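Local atomic coordinates of PDZ domain protein (Parabacteroides distasonis, PDB entry 4L8N), a protein that is of unknown function but carries PDZ domains and a DUF4136 domain, binds magnesium, and by its PDZ folds may recognise peptide or protein partners. Residues A[8-13]-A[95-100]; A[13-18]-A[31-36]. One frame throughout, in Å; residues are numbered along the deposited sequence.

Contact 1. Residues A[8-13]-A[95-100]; sequences SICRLG and VKKDCK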
ATOM      1  N   SER A   8     -36.980 -13.671  30.757  1.00110.93           N
ATOM      2  CA  SER A   8     -36.925 -13.425  29.317  1.00106.29           C
ATOM      3  C   SER A   8     -35.782 -12.476  28.931  1.00107.96           C
ATOM      4  O   SER A   8     -35.639 -11.404  29.518  1.00108.14           O
ATOM      5  CB  SER A   8     -38.263 -12.904  28.808  1.00106.64           C
ATOM      6  OG  SER A   8     -39.246 -13.921  28.883  1.00105.54           O
ATOM      7  N   ILE A   9     -34.951 -12.914  27.958  1.00102.97           N
ATOM      8  CA  ILE A   9     -33.788 -12.199  27.390  1.00101.60           C
ATOM      9  C   ILE A   9     -34.272 -11.292  26.254  1.00101.74           C
ATOM     10  O   ILE A   9     -35.196 -11.663  25.534  1.00100.15           O
ATOM     11  CB  ILE A   9     -32.671 -13.188  26.884  1.00104.18           C
ATOM     12  CG1 ILE A   9     -32.465 -14.448  27.783  1.00106.75           C
ATOM     13  CG2 ILE A   9     -31.342 -12.479  26.554  1.00104.33           C
ATOM     14  CD1 ILE A   9     -31.992 -14.216  29.316  1.00121.25           C
ATOM     15  N   CYS A  10     -33.654 -10.114  26.095  1.00 97.70           N
ATOM     16  CA  CYS A  10     -34.013  -9.153  25.054  1.00 96.39           C
ATOM     17  C   CYS A  10     -32.801  -8.577  24.360  1.00 99.09           C
ATOM     18  O   CYS A  10     -31.715  -8.467  24.937  1.00 99.90           O
ATOM     19  CB  CYS A  10     -34.883  -8.046  25.615  1.00 98.50           C
ATOM     20  SG  CYS A  10     -36.320  -8.651  26.505  1.00104.74           S
ATOM     21  N   ARG A  11     -33.026  -8.164  23.116  1.00 92.77           N
ATOM     22  CA  ARG A  11     -32.029  -7.651  22.190  1.00 89.42           C
ATOM     23  C   ARG A  11     -32.625  -6.554  21.343  1.00 90.53           C
ATOM     24  O   ARG A  11     -33.843  -6.501  21.145  1.00 90.79           O
ATOM     25  CB  ARG A  11     -31.611  -8.828  21.274  1.00 87.07           C
ATOM     26  CG  ARG A  11     -30.185  -8.809  20.742  1.00 97.86           C
ATOM     27  CD  ARG A  11     -30.111  -8.852  19.219  1.00106.07           C
ATOM     28  NE  ARG A  11     -30.563 -10.113  18.614  1.00116.39           N
ATOM     29  CZ  ARG A  11     -31.717 -10.275  17.964  1.00130.88           C
ATOM     30  NH1 ARG A  11     -32.575  -9.266  17.851  1.00117.48           N
ATOM     31  NH2 ARG A  11     -32.027 -11.451  17.432  1.00114.61           N
ATOM     32  N   LEU A  12     -31.772  -5.694  20.810  1.00 84.78           N
ATOM     33  CA  LEU A  12     -32.202  -4.720  19.822  1.00 82.40           C
ATOM     34  C   LEU A  12     -31.686  -5.251  18.506  1.00 80.56           C
ATOM     35  O   LEU A  12     -30.639  -5.904  18.472  1.00 78.75           O
ATOM     36  CB  LEU A  12     -31.743  -3.307  20.139  1.00 83.05           C
ATOM     37  CG  LEU A  12     -32.570  -2.629  21.220  1.00 89.70           C
ATOM     38  CD1 LEU A  12     -31.909  -2.788  22.578  1.00 91.69           C
ATOM     39  CD2 LEU A  12     -32.845  -1.165  20.880  1.00 90.59           C
ATOM     40  N   GLY A  13     -32.468  -5.085  17.452  1.00 73.84           N
ATOM     41  CA  GLY A  13     -32.124  -5.642  16.149  1.00 69.77           C
ATOM     42  C   GLY A  13     -31.000  -4.993  15.373  1.00 66.13           C
ATOM     43  O   GLY A  13     -31.087  -4.903  14.142  1.00 64.23           O
ATOM     44  N   VAL A  95     -38.423   1.785  18.130  1.00 75.14           N
ATOM     45  CA  VAL A  95     -37.923   0.436  17.909  1.00 72.56           C
ATOM     46  C   VAL A  95     -38.485  -0.510  18.978  1.00 79.57           C
ATOM     47  O   VAL A  95     -38.218  -0.350  20.167  1.00 79.55           O
ATOM     48  CB  VAL A  95     -36.369   0.405  17.820  1.00 73.34           C
ATOM     49  CG1 VAL A  95     -35.827  -1.019  17.736  1.00 71.80           C
ATOM     50  CG2 VAL A  95     -35.888   1.218  16.636  1.00 71.43           C
ATOM     51  N   LYS A  96     -39.239  -1.526  18.523  1.00 78.46           N
ATOM     52  CA  LYS A  96     -39.790  -2.566  19.384  1.00 80.16           C
ATOM     53  C   LYS A  96     -38.655  -3.541  19.716  1.00 85.03           C
ATOM     54  O   LYS A  96     -37.714  -3.683  18.923  1.00 84.68           O
ATOM     55  CB  LYS A  96     -41.012  -3.258  18.729  1.00 83.23           C
ATOM     56  CG  LYS A  96     -42.147  -2.271  18.393  1.00102.67           C
ATOM     57  CD  LYS A  96     -43.523  -2.903  18.159  1.00113.91           C
ATOM     58  CE  LYS A  96     -44.598  -1.826  18.157  1.00127.60           C
ATOM     59  NZ  LYS A  96     -45.980  -2.383  18.160  1.00133.92           N
ATOM     60  N   LYS A  97     -38.692  -4.148  20.909  1.00 82.82           N
ATOM     61  CA  LYS A  97     -37.641  -5.071  21.338  1.00 82.34           C
ATOM     62  C   LYS A  97     -37.915  -6.475  20.839  1.00 85.17           C
ATOM     63  O   LYS A  97     -39.067  -6.837  20.561  1.00 85.27           O
ATOM     64  CB  LYS A  97     -37.495  -5.080  22.869  1.00 87.86           C
ATOM     65  CG  LYS A  97     -36.111  -4.666  23.362  1.00105.54           C
ATOM     66  CD  LYS A  97     -36.004  -4.717  24.888  1.00117.01           C
ATOM     67  CE  LYS A  97     -36.415  -3.451  25.604  1.00122.73           C
ATOM     68  NZ  LYS A  97     -36.349  -3.620  27.078  1.00128.23           N
ATOM     69  N   ASP A  98     -36.843  -7.265  20.721  1.00 79.64           N
ATOM     70  CA  ASP A  98     -36.958  -8.648  20.310  1.00 78.39           C
ATOM     71  C   ASP A  98     -36.565  -9.489  21.507  1.00 81.70           C
ATOM     72  O   ASP A  98     -35.411  -9.487  21.954  1.00 79.16           O
ATOM     73  CB  ASP A  98     -36.145  -8.939  19.040  1.00 78.42           C
ATOM     74  CG  ASP A  98     -36.591  -8.106  17.849  1.00 86.10           C
ATOM     75  OD1 ASP A  98     -37.816  -8.106  17.547  1.00 87.45           O
ATOM     76  OD2 ASP A  98     -35.724  -7.440  17.232  1.00 85.90           O
ATOM     77  N   CYS A  99     -37.587 -10.137  22.078  1.00 80.15           N
ATOM     78  CA  CYS A  99     -37.471 -10.900  23.300  1.00 81.38           C
ATOM     79  C   CYS A  99     -37.682 -12.372  23.057  1.00 83.31           C
ATOM     80  O   CYS A  99     -38.408 -12.755  22.143  1.00 82.72           O
ATOM     81  CB  CYS A  99     -38.463 -10.364  24.320  1.00 84.56           C
ATOM     82  SG  CYS A  99     -38.621  -8.557  24.318  1.00 89.75           S
ATOM     83  N   LYS A 100     -37.039 -13.195  23.886  1.00 79.33           N
ATOM     84  CA  LYS A 100     -37.165 -14.653  23.875  1.00 78.69           C
ATOM     85  C   LYS A 100     -37.010 -15.195  25.303  1.00 83.99           C
ATOM     86  O   LYS A 100     -36.395 -14.534  26.144  1.00 84.84           O
ATOM     87  CB  LYS A 100     -36.136 -15.303  22.926  1.00 78.59           C
ATOM     88  CG  LYS A 100     -34.664 -15.084  23.309  1.00 91.01           C
ATOM     89  CD  LYS A 100     -33.703 -16.011  22.559  1.00 98.60           C
ATOM     90  CE  LYS A 100     -33.576 -17.384  23.173  1.00104.68           C
ATOM     91  NZ  LYS A 100     -32.298 -18.043  22.779  1.00109.72           N
TER
HETATM   92  O   HOH W   1     -35.431  -4.805  17.284  1.00 65.58           O
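Asp98 sits opposite Arg11 in an antiparallel hydrogen-bonded pair, and its carboxylate serves several neighbours. Arg11 N donates to Asp98 O at 3.0 Å, and Asp98 N returns a bond to Arg11 O. On the same face of the sheet the bent Arg11 chain swings back, and NH1 approaches Asp98 OD2 at 3.7 Å, a long salt bridge. The oxygen lies at the edge of the guanidinium, in its plane, while the two planar groups are turned 68° apart. The same OD2 accepts a 2.7 Å hydrogen bond from a water, which also donates to Lys96 O and accepts from Gly13 N, bridging the strands. OD1 is hydrogen-bonded to Ser39 OG at the start of helix 39-43.

Lys100 pairs with Ile9 in a second hydrogen-bonded site: Ile9 N to Lys100 O at 2.8 Å and Lys100 N to Ile9 O at 2.9 Å. With CG between the backbone N and the carbonyl carbon (chi1 63°), Lys100 brings this atom 4.1 Å from Ile9 O. Its ammonium is hydrogen-bonded to Ala104 O and Gln109 OE1.

Between these pairs, on the other face, Cys10 and Cys99 form a non-hydrogen-bonded pair whose SG atoms approach to 3.2 Å, too far apart for a disulfide. CD of Lys97 lies against Cys10 CB at 3.6 Å, its ammonium held by Pro73 O and Arg76 O. At this surface join between the first and last long strands of the N-terminal PDZ sheet, the two Asp98 oxygens thus have separate partners, and a water rather than a direct bond links OD2 to Gly13 N.

Contact 2. Residues A[13-18]-A[31-36]; sequences GFTYDI and IKSIIP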
ATOM      1  N   GLY A  13     -32.468  -5.085  17.452  1.00 73.84           N
ATOM      2  CA  GLY A  13     -32.124  -5.642  16.149  1.00 69.77           C
ATOM      3  C   GLY A  13     -31.000  -4.993  15.373  1.00 66.13           C
ATOM      4  O   GLY A  13     -31.087  -4.903  14.142  1.00 64.23           O
ATOM      5  N   PHE A  14     -29.920  -4.588  16.059  1.00 60.30           N
ATOM      6  CA  PHE A  14     -28.760  -3.976  15.399  1.00 58.65           C
ATOM      7  C   PHE A  14     -27.503  -4.044  16.239  1.00 64.58           C
ATOM      8  O   PHE A  14     -27.587  -4.068  17.463  1.00 66.39           O
ATOM      9  CB  PHE A  14     -29.034  -2.496  15.023  1.00 59.72           C
ATOM     10  CG  PHE A  14     -29.412  -1.587  16.172  1.00 61.97           C
ATOM     11  CD1 PHE A  14     -28.431  -1.017  16.984  1.00 65.66           C
ATOM     12  CD2 PHE A  14     -30.737  -1.249  16.404  1.00 63.22           C
ATOM     13  CE1 PHE A  14     -28.780  -0.184  18.052  1.00 67.79           C
ATOM     14  CE2 PHE A  14     -31.086  -0.404  17.457  1.00 67.62           C
ATOM     15  CZ  PHE A  14     -30.107   0.115  18.285  1.00 66.96           C
ATOM     16  N   THR A  15     -26.338  -4.000  15.574  1.00 61.56           N
ATOM     17  CA  THR A  15     -25.009  -3.906  16.194  1.00 62.15           C
ATOM     18  C   THR A  15     -24.527  -2.469  15.980  1.00 67.66           C
ATOM     19  O   THR A  15     -24.881  -1.851  14.975  1.00 67.43           O
ATOM     20  CB  THR A  15     -24.023  -4.958  15.638  1.00 68.45           C
ATOM     21  OG1 THR A  15     -23.766  -4.728  14.256  1.00 63.33           O
ATOM     22  CG2 THR A  15     -24.506  -6.386  15.837  1.00 69.42           C
ATOM     23  N   TYR A  16     -23.754  -1.923  16.919  1.00 65.00           N
ATOM     24  CA  TYR A  16     -23.271  -0.547  16.811  1.00 63.74           C
ATOM     25  C   TYR A  16     -21.873  -0.360  17.410  1.00 67.00           C
ATOM     26  O   TYR A  16     -21.367  -1.226  18.130  1.00 67.95           O
ATOM     27  CB  TYR A  16     -24.256   0.414  17.508  1.00 65.80           C
ATOM     28  CG  TYR A  16     -24.227   0.347  19.025  1.00 70.00           C
ATOM     29  CD1 TYR A  16     -25.037  -0.551  19.721  1.00 72.70           C
ATOM     30  CD2 TYR A  16     -23.420   1.208  19.768  1.00 71.49           C
ATOM     31  CE1 TYR A  16     -25.020  -0.613  21.114  1.00 74.25           C
ATOM     32  CE2 TYR A  16     -23.373   1.135  21.159  1.00 74.39           C
ATOM     33  CZ  TYR A  16     -24.189   0.233  21.830  1.00 85.31           C
ATOM     34  OH  TYR A  16     -24.185   0.184  23.206  1.00 91.18           O
ATOM     35  N   ASP A  17     -21.293   0.820  17.152  1.00 61.80           N
ATOM     36  CA  ASP A  17     -20.039   1.321  17.696  1.00 61.55           C
ATOM     37  C   ASP A  17     -20.267   2.648  18.358  1.00 67.58           C
ATOM     38  O   ASP A  17     -21.188   3.361  17.970  1.00 66.90           O
ATOM     39  CB  ASP A  17     -19.050   1.567  16.549  1.00 62.09           C
ATOM     40  CG  ASP A  17     -18.224   0.405  16.054  1.00 72.08           C
ATOM     41  OD1 ASP A  17     -18.128  -0.616  16.782  1.00 75.65           O
ATOM     42  OD2 ASP A  17     -17.612   0.540  14.976  1.00 71.70           O
ATOM     43  N   ILE A  18     -19.391   3.048  19.277  1.00 67.10           N
ATOM     44  CA  ILE A  18     -19.384   4.434  19.731  1.00 68.50           C
ATOM     45  C   ILE A  18     -18.315   5.030  18.801  1.00 73.97           C
ATOM     46  O   ILE A  18     -17.131   4.698  18.936  1.00 75.13           O
ATOM     47  CB  ILE A  18     -19.186   4.658  21.260  1.00 73.17           C
ATOM     48  CG1 ILE A  18     -20.485   4.332  22.019  1.00 74.56           C
ATOM     49  CG2 ILE A  18     -18.769   6.104  21.568  1.00 73.95           C
ATOM     50  CD1 ILE A  18     -20.517   3.006  22.625  1.00 85.52           C
ATOM     51  N   ILE A  31     -24.786   2.769  13.877  1.00 55.76           N
ATOM     52  CA  ILE A  31     -25.258   1.431  13.539  1.00 54.16           C
ATOM     53  C   ILE A  31     -24.371   0.808  12.470  1.00 59.43           C
ATOM     54  O   ILE A  31     -24.219   1.387  11.402  1.00 57.91           O
ATOM     55  CB  ILE A  31     -26.740   1.484  13.075  1.00 55.81           C
ATOM     56  CG1 ILE A  31     -27.628   2.389  13.952  1.00 56.62           C
ATOM     57  CG2 ILE A  31     -27.316   0.111  12.791  1.00 54.04           C
ATOM     58  CD1 ILE A  31     -28.002   1.947  15.231  1.00 63.11           C
ATOM     59  N   LYS A  32     -23.858  -0.410  12.740  1.00 58.66           N
ATOM     60  CA  LYS A  32     -22.981  -1.175  11.855  1.00 58.37           C
ATOM     61  C   LYS A  32     -23.738  -2.225  11.029  1.00 66.09           C
ATOM     62  O   LYS A  32     -23.358  -2.511   9.879  1.00 67.34           O
ATOM     63  CB  LYS A  32     -21.914  -1.902  12.681  1.00 60.57           C
ATOM     64  CG  LYS A  32     -20.828  -1.019  13.269  1.00 74.76           C
ATOM     65  CD  LYS A  32     -19.656  -1.866  13.758  1.00 85.87           C
ATOM     66  CE  LYS A  32     -19.972  -2.746  14.950  1.00 89.57           C
ATOM     67  NZ  LYS A  32     -18.933  -3.793  15.124  1.00104.41           N
ATOM     68  N   SER A  33     -24.721  -2.888  11.652  1.00 62.00           N
ATOM     69  CA  SER A  33     -25.487  -3.929  10.982  1.00 61.05           C
ATOM     70  C   SER A  33     -26.843  -4.071  11.610  1.00 61.93           C
ATOM     71  O   SER A  33     -26.992  -3.855  12.805  1.00 61.80           O
ATOM     72  CB  SER A  33     -24.754  -5.270  11.021  1.00 66.73           C
ATOM     73  OG  SER A  33     -24.968  -5.895  12.276  1.00 81.83           O
ATOM     74  N   ILE A  34     -27.814  -4.463  10.799  1.00 57.16           N
ATOM     75  CA  ILE A  34     -29.187  -4.683  11.189  1.00 58.45           C
ATOM     76  C   ILE A  34     -29.423  -6.177  11.197  1.00 63.14           C
ATOM     77  O   ILE A  34     -28.995  -6.876  10.273  1.00 64.42           O
ATOM     78  CB  ILE A  34     -30.112  -3.892  10.217  1.00 62.24           C
ATOM     79  CG1 ILE A  34     -30.301  -2.456  10.727  1.00 64.90           C
ATOM     80  CG2 ILE A  34     -31.479  -4.524  10.064  1.00 62.95           C
ATOM     81  CD1 ILE A  34     -29.296  -1.586  10.329  1.00 76.30           C
ATOM     82  N   ILE A  35     -30.072  -6.676  12.242  1.00 59.04           N
ATOM     83  CA  ILE A  35     -30.347  -8.095  12.342  1.00 58.69           C
ATOM     84  C   ILE A  35     -31.590  -8.433  11.483  1.00 61.88           C
ATOM     85  O   ILE A  35     -32.649  -7.859  11.680  1.00 62.02           O
ATOM     86  CB  ILE A  35     -30.460  -8.503  13.822  1.00 63.14           C
ATOM     87  CG1 ILE A  35     -29.054  -8.458  14.441  1.00 63.48           C
ATOM     88  CG2 ILE A  35     -31.099  -9.897  13.985  1.00 62.89           C
ATOM     89  CD1 ILE A  35     -28.990  -7.947  15.759  1.00 73.33           C
ATOM     90  N   PRO A  36     -31.468  -9.327  10.489  1.00 58.48           N
ATOM     91  CA  PRO A  36     -32.630  -9.628   9.643  1.00 58.80           C
ATOM     92  C   PRO A  36     -33.774 -10.201  10.431  1.00 66.31           C
ATOM     93  O   PRO A  36     -33.552 -10.896  11.420  1.00 68.56           O
ATOM     94  CB  PRO A  36     -32.097 -10.668   8.655  1.00 59.46           C
ATOM     95  CG  PRO A  36     -30.594 -10.470   8.655  1.00 63.55           C
ATOM     96  CD  PRO A  36     -30.272 -10.082  10.055  1.00 59.89           C
TER
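Thr15 faces both Lys32 and Ser33, a classic beta bulge in the antiparallel hairpin of strands 8-18 and 29-34 in the PDZ domain. Thr15 O takes a firm hydrogen bond from Lys32 N at 2.8 Å and a weak one from Ser33 N, and Thr15 N donates to Ser33 O.

The tight part lies on the face of Phe14 and Ile31. CD1 of Ile31 sits over one face of the Phe14 ring, 3.8 Å from its centroid and displaced toward the rim near CD1 and CE1, a CH-pi contact. Phe14 CG, set between the backbone N and the carbonyl carbon (chi1 58°), is thereby 3.9 Å from Ile31 CD1. Ala40 of helix 39-43 also touches the Phe14 side chain.

The Asp17-Lys32 end is looser. The two side chains cross at about a right angle, the lysine methylenes lying against the carboxylate with CD 3.4 Å from OD2, whereas NZ reaches OD1 only as a long salt bridge of 3.7 Å. OD2 has a hydrogen bond with Tyr291 OH and a salt bridge to Lys293 NZ. An alanine in place of Lys32 would probably leave Asp17 OD1 without this distant positive charge and open a gap where the methylenes lay against the carboxylate.

Beyond the bulge Ile35 N donates to Gly13 O from above the carbonyl plane. On the face of Thr15 and Ser33, the hydroxyls OG1 and OG are hydrogen-bonded at 2.6 Å.

In the fold
The two contacts lie on successive parts of strand 8-18, their centres about 13 Å apart, and share Gly13. In the six-stranded antiparallel PDZ sheet this strand runs between 29-34 and 91-101: its first half pairs with 91-101 in contact 1, its second with 29-34 in contact 2. Along the chain contact 2 is a local hairpin nested inside the long loop that contact 1 closes, so one strand ties an early turn of the domain to its last long strand. Ile35 CD1 bridges them, packing on Arg11 CD and Leu12 O. Helix 39-43 adjoins both, while strand 438-456 touches contact 2, joining the N-terminal PDZ domain to the chain's C-terminal end.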